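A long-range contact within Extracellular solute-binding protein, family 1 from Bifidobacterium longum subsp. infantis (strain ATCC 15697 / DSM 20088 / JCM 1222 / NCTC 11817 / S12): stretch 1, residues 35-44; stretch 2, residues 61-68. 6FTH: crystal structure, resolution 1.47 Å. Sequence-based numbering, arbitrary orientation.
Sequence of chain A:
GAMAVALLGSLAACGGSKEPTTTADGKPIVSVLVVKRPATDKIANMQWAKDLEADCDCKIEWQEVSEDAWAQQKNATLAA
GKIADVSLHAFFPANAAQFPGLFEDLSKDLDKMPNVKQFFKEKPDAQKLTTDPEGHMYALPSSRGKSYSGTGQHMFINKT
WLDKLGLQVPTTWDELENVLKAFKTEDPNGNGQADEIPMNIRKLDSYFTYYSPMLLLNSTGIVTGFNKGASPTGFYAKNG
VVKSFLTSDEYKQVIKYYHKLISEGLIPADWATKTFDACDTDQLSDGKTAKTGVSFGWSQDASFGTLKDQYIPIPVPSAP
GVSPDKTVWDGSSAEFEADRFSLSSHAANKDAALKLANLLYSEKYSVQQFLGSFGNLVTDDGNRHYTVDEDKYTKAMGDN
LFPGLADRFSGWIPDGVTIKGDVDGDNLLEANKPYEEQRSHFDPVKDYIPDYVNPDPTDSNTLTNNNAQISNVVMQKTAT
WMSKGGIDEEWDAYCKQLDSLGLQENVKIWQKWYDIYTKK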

# COMPACT_ATOMS: atom_id res chain seq x y z
N VAL A 35 11.40 -3.68 13.92
CA VAL A 35 11.76 -2.81 12.80
C VAL A 35 10.84 -1.60 12.91
O VAL A 35 9.61 -1.74 12.94
CB VAL A 35 11.59 -3.54 11.46
CG1 VAL A 35 12.00 -2.66 10.30
CG2 VAL A 35 12.36 -4.86 11.45
N LYS A 36 11.44 -0.42 13.02
CA LYS A 36 10.74 0.79 13.43
C LYS A 36 10.35 1.70 12.26
O LYS A 36 11.13 1.92 11.31
CB LYS A 36 11.62 1.60 14.39
CG LYS A 36 11.93 0.92 15.72
CD LYS A 36 10.73 0.79 16.69
CE LYS A 36 10.21 2.13 17.19
NZ LYS A 36 11.35 2.96 17.75
N ARG A 37 9.16 2.27 12.36
CA ARG A 37 8.77 3.35 11.48
C ARG A 37 9.66 4.56 11.73
O ARG A 37 10.07 4.81 12.87
CB ARG A 37 7.34 3.75 11.81
CG ARG A 37 6.69 4.73 10.88
CD ARG A 37 5.43 5.23 11.53
NE ARG A 37 4.63 6.09 10.67
CZ ARG A 37 4.83 7.39 10.51
NH1 ARG A 37 5.85 8.01 11.10
NH2 ARG A 37 4.02 8.09 9.73
N PRO A 38 9.94 5.36 10.71
CA PRO A 38 10.57 6.65 10.97
C PRO A 38 9.71 7.49 11.91
O PRO A 38 8.50 7.31 12.02
CB PRO A 38 10.66 7.29 9.58
CG PRO A 38 10.70 6.15 8.63
CD PRO A 38 9.81 5.08 9.27
N ALA A 39 10.38 8.40 12.62
CA ALA A 39 9.74 9.44 13.44
C ALA A 39 9.21 8.92 14.76
O ALA A 39 8.49 9.66 15.45
CB ALA A 39 8.60 10.18 12.71
N THR A 40 9.55 7.69 15.15
CA THR A 40 9.13 7.11 16.41
C THR A 40 10.22 7.27 17.47
O THR A 40 11.43 7.25 17.16
CB THR A 40 8.79 5.63 16.21
OG1 THR A 40 9.88 4.94 15.58
CG2 THR A 40 7.54 5.47 15.37
N ASP A 41 9.78 7.48 18.71
CA ASP A 41 10.66 7.43 19.87
C ASP A 41 11.17 6.01 20.06
O ASP A 41 10.72 5.05 19.42
CB ASP A 41 9.89 7.88 21.13
CG ASP A 41 10.80 8.39 22.25
OD1 ASP A 41 12.04 8.22 22.19
OD2 ASP A 41 10.24 8.98 23.21
N LYS A 42 12.17 5.88 20.92
CA LYS A 42 12.63 4.56 21.32
C LYS A 42 11.51 3.86 22.09
O LYS A 42 10.80 4.48 22.87
CB LYS A 42 13.87 4.74 22.19
CG LYS A 42 14.81 3.56 22.25
CD LYS A 42 14.12 2.42 22.96
CE LYS A 42 15.02 1.35 23.41
NZ LYS A 42 14.24 0.13 23.62
N ILE A 43 11.35 2.55 21.86
CA ILE A 43 10.27 1.81 22.52
C ILE A 43 10.40 1.85 24.03
O ILE A 43 9.40 1.93 24.75
CB ILE A 43 10.22 0.36 22.00
CG1 ILE A 43 9.89 0.34 20.52
CG2 ILE A 43 9.15 -0.45 22.76
CD1 ILE A 43 9.84 -1.08 19.92
N ALA A 44 11.63 1.73 24.55
CA ALA A 44 11.84 1.77 25.99
C ALA A 44 11.29 3.06 26.60
O ALA A 44 10.95 3.08 27.79
CB ALA A 44 13.32 1.62 26.33
N GLU A 61 13.82 -7.94 26.10
CA GLU A 61 15.05 -7.35 25.59
C GLU A 61 14.76 -6.80 24.20
O GLU A 61 14.77 -7.54 23.21
CB GLU A 61 16.16 -8.39 25.58
CG GLU A 61 16.49 -8.89 26.98
CD GLU A 61 17.78 -9.69 27.05
OE1 GLU A 61 18.26 -10.15 25.99
OE2 GLU A 61 18.30 -9.86 28.17
N TRP A 62 14.50 -5.50 24.13
CA TRP A 62 14.14 -4.87 22.86
C TRP A 62 15.39 -4.66 22.02
O TRP A 62 16.45 -4.27 22.53
CB TRP A 62 13.47 -3.51 23.10
CG TRP A 62 12.18 -3.49 23.88
CD1 TRP A 62 12.02 -3.10 25.18
CD2 TRP A 62 10.87 -3.85 23.41
NE1 TRP A 62 10.70 -3.20 25.55
CE2 TRP A 62 9.98 -3.66 24.49
CE3 TRP A 62 10.37 -4.33 22.20
CZ2 TRP A 62 8.62 -3.92 24.38
CZ3 TRP A 62 9.02 -4.59 22.10
CH2 TRP A 62 8.16 -4.39 23.19
N GLN A 63 15.26 -4.92 20.72
CA GLN A 63 16.28 -4.59 19.74
C GLN A 63 15.57 -3.84 18.62
O GLN A 63 14.62 -4.37 18.03
CB GLN A 63 16.92 -5.86 19.18
CG GLN A 63 18.01 -5.58 18.16
CD GLN A 63 18.52 -6.84 17.48
OE1 GLN A 63 18.25 -7.96 17.94
NE2 GLN A 63 19.24 -6.66 16.38
N GLU A 64 15.99 -2.62 18.34
CA GLU A 64 15.35 -1.79 17.34
C GLU A 64 16.26 -1.59 16.15
O GLU A 64 17.48 -1.43 16.30
CB GLU A 64 14.98 -0.43 17.93
CG GLU A 64 13.98 -0.53 19.05
CD GLU A 64 13.79 0.80 19.75
OE1 GLU A 64 12.82 1.51 19.45
OE2 GLU A 64 14.66 1.15 20.58
N VAL A 65 15.67 -1.59 14.96
CA VAL A 65 16.39 -1.33 13.72
C VAL A 65 15.50 -0.49 12.81
O VAL A 65 14.27 -0.62 12.81
CB VAL A 65 16.79 -2.63 13.01
CG1 VAL A 65 17.64 -3.48 13.95
CG2 VAL A 65 15.56 -3.41 12.57
N SER A 66 16.13 0.38 12.02
CA SER A 66 15.39 1.16 11.04
C SER A 66 14.96 0.27 9.87
O SER A 66 15.50 -0.82 9.65
CB SER A 66 16.23 2.31 10.49
OG SER A 66 17.26 1.80 9.66
N GLU A 67 13.97 0.76 9.12
CA GLU A 67 13.52 0.04 7.94
C GLU A 67 14.63 -0.05 6.90
O GLU A 67 14.84 -1.10 6.29
CB GLU A 67 12.27 0.72 7.38
CG GLU A 67 11.04 0.45 8.26
CD GLU A 67 9.79 1.21 7.86
OE1 GLU A 67 9.86 2.26 7.17
OE2 GLU A 67 8.72 0.74 8.27
N ASP A 68 15.40 1.03 6.73
CA ASP A 68 16.48 1.02 5.74
C ASP A 68 17.58 0.06 6.15
O ASP A 68 18.13 -0.65 5.30
CB ASP A 68 17.05 2.44 5.56
CG ASP A 68 16.15 3.33 4.73
OD1 ASP A 68 15.33 2.81 3.95
OD2 ASP A 68 16.26 4.57 4.87
O HOH W 1 12.87 3.46 10.00

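Stretch 1 enters this contact as a strand, runs parallel to the strand of stretch 2 for a short distance, then leaves it and loops back over side chains that the same strand presents. Together the two stretches bury 583 Å² of surface.

Val35 sets the register, pairing with Val65. The two side chains lie on the same face of the sheet and meet at 3.7 Å between Val35 CG2 and Val65 CG2, a snug apolar contact. Behind them the backbone is tied through one carbonyl: Val65 O accepts a hydrogen bond from Lys36 N at 2.8 Å, nearly straight at 163°, and also receives a CA-H...O contact from Val35 CA at 3.3 Å. Val35 CG1 reaches further along, to 3.8 Å from Glu67 CG, so the valine also packs on the aliphatic part of a residue in the first turn of the following helix.

After Lys36 N, direct backbone bonding gives way to water. A water accepts from Glu67 N at 3.0 Å and donates to Lys36 O at 2.7 Å, bridging the chains where stretch 2 turns helical. The side chain of Lys36 folds back, all four chi angles m, and brings its ammonium to Glu64: NZ to OE1 is 2.7 Å, a hydrogen-bonded salt bridge. The same NZ donates to Asp41 O at 2.7 Å and weakly to Thr40 OG1 at 3.3 Å, so one charge holds the partner strand and the returning loop together.

That return is made by a type II turn from Arg37 to Thr40, with Ala39 at the positive phi this turn favours. Thr40 OG1 donates to Arg37 O at 2.7 Å, bracing the turn from within. Pro38 adds only a marginal touch, its CD 3.5 Å from Glu67 OE1.

Lys42 extends its ammonium to a second salt bridge, 3.2 Å from NZ to Glu64 OE2, though the modelled position of OE2 is crowded and that distance deserves caution. Ile43, at the start of a 3-10 segment, contributes both polar and apolar pairing. Its N donates to Glu64 OE1 at 3.0 Å and 158°, giving that oxygen a second donor beside Lys36 NZ. Its CG2 sits over a face of Trp62, 3.7 Å from the centroid of the six-membered ring and 10° off the normal, a CH-pi contact.

The rule to extract is economy: a brief parallel pairing sets the register, and one carboxylate, Glu64, gathers the loop through two lysines and a backbone amide.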